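Local coordinates for protein succinate-semialdehyde dehydrogenase (Synechococcus sp., PDB 4IT9) that probably oxidises succinate semialdehyde to succinate with a nicotinamide cofactor, as a member of the aldehyde dehydrogenase family, at residues Q48-L53 / A146-N151. Numbering follows the deposited sequence.
With EDO (1,2-ethanediol), chain P; EDO (1,2-ethanediol), chain J.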
ATOM      1  N   GLN A  48      23.771 -12.695  -9.620  1.00 12.67           N
ATOM      2  CA  GLN A  48      23.937 -13.470  -8.396  1.00 10.75           C
ATOM      3  C   GLN A  48      22.601 -13.849  -7.778  1.00  9.51           C
ATOM      4  O   GLN A  48      22.401 -14.999  -7.388  1.00  9.43           O
ATOM      5  CB  GLN A  48      24.775 -12.701  -7.375  1.00 14.34           C
ATOM      6  CG  GLN A  48      26.267 -12.781  -7.629  1.00 15.44           C
ATOM      7  CD  GLN A  48      26.941 -11.420  -7.645  1.00 27.80           C
ATOM      8  OE1 GLN A  48      26.635 -10.539  -6.831  1.00 28.81           O
ATOM      9  NE2 GLN A  48      27.863 -11.237  -8.585  1.00 23.39           N
ATOM     10  N   ARG A  49      21.694 -12.884  -7.666  1.00 10.38           N
ATOM     11  CA  ARG A  49      20.379 -13.158  -7.076  1.00  8.10           C
ATOM     12  C   ARG A  49      19.636 -14.225  -7.862  1.00 11.09           C
ATOM     13  O   ARG A  49      19.006 -15.115  -7.290  1.00 10.12           O
ATOM     14  CB  ARG A  49      19.534 -11.880  -7.031  1.00 10.28           C
ATOM     15  CG  ARG A  49      20.171 -10.766  -6.242  1.00  9.50           C
ATOM     16  CD  ARG A  49      19.361  -9.496  -6.368  1.00  8.36           C
ATOM     17  NE  ARG A  49      20.132  -8.337  -5.920  1.00 12.74           N
ATOM     18  CZ  ARG A  49      19.708  -7.083  -6.033  1.00 13.21           C
ATOM     19  NH1 ARG A  49      18.524  -6.842  -6.565  1.00  9.88           N
ATOM     20  NH2 ARG A  49      20.461  -6.073  -5.611  1.00 13.92           N
ATOM     21  N   ARG A  50      19.729 -14.134  -9.184  1.00  9.10           N
ATOM     22  CA  ARG A  50      19.072 -15.082 -10.071  1.00 10.73           C
ATOM     23  C   ARG A  50      19.670 -16.477  -9.919  1.00  9.89           C
ATOM     24  O   ARG A  50      18.940 -17.458  -9.905  1.00  9.73           O
ATOM     25  CB  ARG A  50      19.194 -14.598 -11.520  1.00 11.45           C
ATOM     26  CG  ARG A  50      18.650 -15.540 -12.578  1.00 11.75           C
ATOM     27  CD  ARG A  50      18.894 -14.971 -13.973  1.00 10.45           C
ATOM     28  NE  ARG A  50      18.292 -13.644 -14.134  1.00 13.30           N
ATOM     29  CZ  ARG A  50      18.982 -12.513 -14.268  1.00 12.91           C
ATOM     30  NH1 ARG A  50      18.341 -11.353 -14.407  1.00 12.39           N
ATOM     31  NH2 ARG A  50      20.312 -12.541 -14.266  1.00 12.36           N
ATOM     32  N   GLN A  51      20.991 -16.558  -9.789  1.00  8.22           N
ATOM     33  CA  GLN A  51      21.656 -17.849  -9.572  1.00  8.81           C
ATOM     34  C   GLN A  51      21.155 -18.534  -8.307  1.00  9.59           C
ATOM     35  O   GLN A  51      20.796 -19.717  -8.318  1.00  9.72           O
ATOM     36  CB  GLN A  51      23.166 -17.656  -9.453  1.00  8.51           C
ATOM     37  CG  GLN A  51      23.903 -18.945  -9.089  1.00 10.46           C
ATOM     38  CD  GLN A  51      25.303 -18.691  -8.576  1.00 11.81           C
ATOM     39  OE1 GLN A  51      25.791 -17.560  -8.601  1.00 13.52           O
ATOM     40  NE2 GLN A  51      25.960 -19.747  -8.095  1.00 10.32           N
ATOM     41  N   TRP A  52      21.131 -17.786  -7.209  1.00  9.65           N
ATOM     42  CA  TRP A  52      20.665 -18.333  -5.944  1.00  9.45           C
ATOM     43  C   TRP A  52      19.184 -18.714  -5.989  1.00 10.01           C
ATOM     44  O   TRP A  52      18.792 -19.764  -5.473  1.00  9.33           O
ATOM     45  CB  TRP A  52      20.989 -17.366  -4.792  1.00  7.94           C
ATOM     46  CG  TRP A  52      22.472 -17.061  -4.697  1.00  8.06           C
ATOM     47  CD1 TRP A  52      23.503 -17.935  -4.930  1.00  6.79           C
ATOM     48  CD2 TRP A  52      23.083 -15.806  -4.373  1.00 10.69           C
ATOM     49  NE1 TRP A  52      24.714 -17.297  -4.761  1.00  8.05           N
ATOM     50  CE2 TRP A  52      24.481 -15.988  -4.418  1.00  8.56           C
ATOM     51  CE3 TRP A  52      22.584 -14.536  -4.044  1.00  9.41           C
ATOM     52  CZ2 TRP A  52      25.391 -14.957  -4.150  1.00  9.98           C
ATOM     53  CZ3 TRP A  52      23.488 -13.513  -3.775  1.00  8.51           C
ATOM     54  CH2 TRP A  52      24.872 -13.729  -3.835  1.00 11.52           C
ATOM     55  N   LEU A  53      18.365 -17.883  -6.630  1.00  9.90           N
ATOM     56  CA  LEU A  53      16.943 -18.180  -6.776  1.00  9.41           C
ATOM     57  C   LEU A  53      16.714 -19.436  -7.613  1.00 11.92           C
ATOM     58  O   LEU A  53      15.870 -20.270  -7.281  1.00  9.36           O
ATOM     59  CB  LEU A  53      16.227 -16.984  -7.417  1.00 11.56           C
ATOM     60  CG  LEU A  53      14.752 -16.830  -7.096  1.00 15.60           C
ATOM     61  CD1 LEU A  53      14.527 -17.021  -5.601  1.00 15.26           C
ATOM     62  CD2 LEU A  53      14.276 -15.451  -7.541  1.00 11.58           C
ATOM     63  N   ALA A 146      10.996 -10.797  -3.219  1.00  9.58           N
ATOM     64  CA  ALA A 146      11.702 -10.011  -2.216  1.00 10.95           C
ATOM     65  C   ALA A 146      13.199 -10.092  -2.416  1.00 11.84           C
ATOM     66  O   ALA A 146      13.899  -9.078  -2.407  1.00 11.74           O
ATOM     67  CB  ALA A 146      11.327 -10.454  -0.812  1.00 14.32           C
ATOM     68  N   LEU A 147      13.695 -11.307  -2.602  1.00  9.99           N
ATOM     69  CA  LEU A 147      15.126 -11.501  -2.704  1.00 10.62           C
ATOM     70  C   LEU A 147      15.621 -11.062  -4.073  1.00  9.86           C
ATOM     71  O   LEU A 147      16.715 -10.526  -4.187  1.00 10.28           O
ATOM     72  CB  LEU A 147      15.506 -12.953  -2.403  1.00 11.25           C
ATOM     73  CG  LEU A 147      15.041 -13.461  -1.032  1.00 19.61           C
ATOM     74  CD1 LEU A 147      15.725 -14.765  -0.629  1.00 15.54           C
ATOM     75  CD2 LEU A 147      15.162 -12.425   0.080  1.00 18.01           C
ATOM     76  N   MET A 148      14.818 -11.252  -5.115  1.00  8.56           N
ATOM     77  CA  MET A 148      15.255 -10.786  -6.434  1.00  8.93           C
ATOM     78  C   MET A 148      15.363  -9.262  -6.459  1.00  9.69           C
ATOM     79  O   MET A 148      16.203  -8.703  -7.164  1.00 10.52           O
ATOM     80  CB  MET A 148      14.333 -11.291  -7.552  1.00  8.47           C
ATOM     81  CG  MET A 148      14.906 -11.064  -8.957  1.00 10.98           C
ATOM     82  SD  MET A 148      16.423 -11.996  -9.319  1.00  5.37           S
ATOM     83  CE  MET A 148      16.602 -11.600 -11.068  1.00 11.98           C
ATOM     84  N   ALA A 149      14.533  -8.587  -5.664  1.00  9.36           N
ATOM     85  CA  ALA A 149      14.540  -7.129  -5.623  1.00  9.35           C
ATOM     86  C   ALA A 149      15.658  -6.563  -4.756  1.00 10.73           C
ATOM     87  O   ALA A 149      15.891  -5.364  -4.776  1.00  9.99           O
ATOM     88  CB  ALA A 149      13.189  -6.593  -5.151  1.00 11.94           C
ATOM     89  N   GLY A 150      16.318  -7.412  -3.974  1.00 10.40           N
ATOM     90  CA  GLY A 150      17.425  -6.954  -3.150  1.00  8.97           C
ATOM     91  C   GLY A 150      17.052  -6.638  -1.713  1.00  9.80           C
ATOM     92  O   GLY A 150      17.872  -6.110  -0.953  1.00  9.08           O
ATOM     93  N   ASN A 151      15.819  -6.952  -1.338  1.00  6.79           N
ATOM     94  CA  ASN A 151      15.416  -6.873   0.064  1.00  7.83           C
ATOM     95  C   ASN A 151      15.976  -8.060   0.823  1.00 10.41           C
ATOM     96  O   ASN A 151      16.409  -9.051   0.223  1.00  8.47           O
ATOM     97  CB  ASN A 151      13.895  -6.923   0.188  1.00  6.74           C
ATOM     98  CG  ASN A 151      13.213  -5.647  -0.292  1.00 10.53           C
ATOM     99  OD1 ASN A 151      13.581  -4.539   0.089  1.00  9.21           O
ATOM    100  ND2 ASN A 151      12.197  -5.811  -1.121  1.00 13.77           N
TER
HETATM  101  C1  EDO P 514      16.941  -3.859  -7.423  1.00 21.30           C
HETATM  102  O1  EDO P 514      15.666  -3.499  -6.879  1.00 26.34           O
HETATM  103  C2  EDO P 514      17.973  -3.884  -6.312  1.00 20.61           C
HETATM  104  O2  EDO P 514      19.215  -3.307  -6.714  1.00 31.86           O
HETATM  105  C1  EDO J 508       9.258  -6.022  -3.664  1.00 11.91           C
HETATM  106  O1  EDO J 508       7.831  -6.186  -3.636  1.00 20.38           O
HETATM  107  C2  EDO J 508       9.872  -7.352  -3.268  1.00 18.35           C
HETATM  108  O2  EDO J 508       9.644  -7.599  -1.863  1.00 19.65           O
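With CG anti to its carbonyl carbon (chi1 -59°) and the chain extended from CG to NE, Arg-49 reaches from helix 46-62 straight to the C-terminal end of helix 137-148. Met-148 answers with CG anti to the backbone N (chi1 -169°) and a bend at chi2, which swings its thioether back against the first helix although its side chain sets off away from that helix. NH1 of Arg-49 donates to Met-148 O at 3.0 Å; the carbonyl lies close to the guanidinium plane, but the donor sits above the carbonyl plane, 39° out of it. Gly-150 CA lies over one guanidinium face, toward its rim, 3.7 Å from Arg-49 CZ. Gly-150 closes the helix in a Schellman motif; at its backbone angles a CB would jam against the carbonyl O of Ala-149, which calls for glycine, and would also crowd Arg-49 NH1. Nearer the root of the arginine, Met-148 SD lies 3.9 Å from Arg-49 CB, and Met-148 CE approaches Arg-50 NH1 at 3.8 Å. Leu-53 crosses Met-148 at about a right angle, its CD2 4.2 Å from Met-148 CB. Outside the two segments, Thr-44 takes the NE hydrogen of Arg-49 and Phe-46 makes a cation-pi contact with it, while Arg-50 forms a salt bridge to Glu-101. A leucine in place of Arg-49 would probably leave Met-148 O without this donor and the Gly-150 backbone without the flat group packed against it. The contact thus joins two helices of the aldehyde dehydrogenase fold through a buried cation at a helix C-terminus, where the carbonyl end of the helix dipole is likely to favour its positive charge.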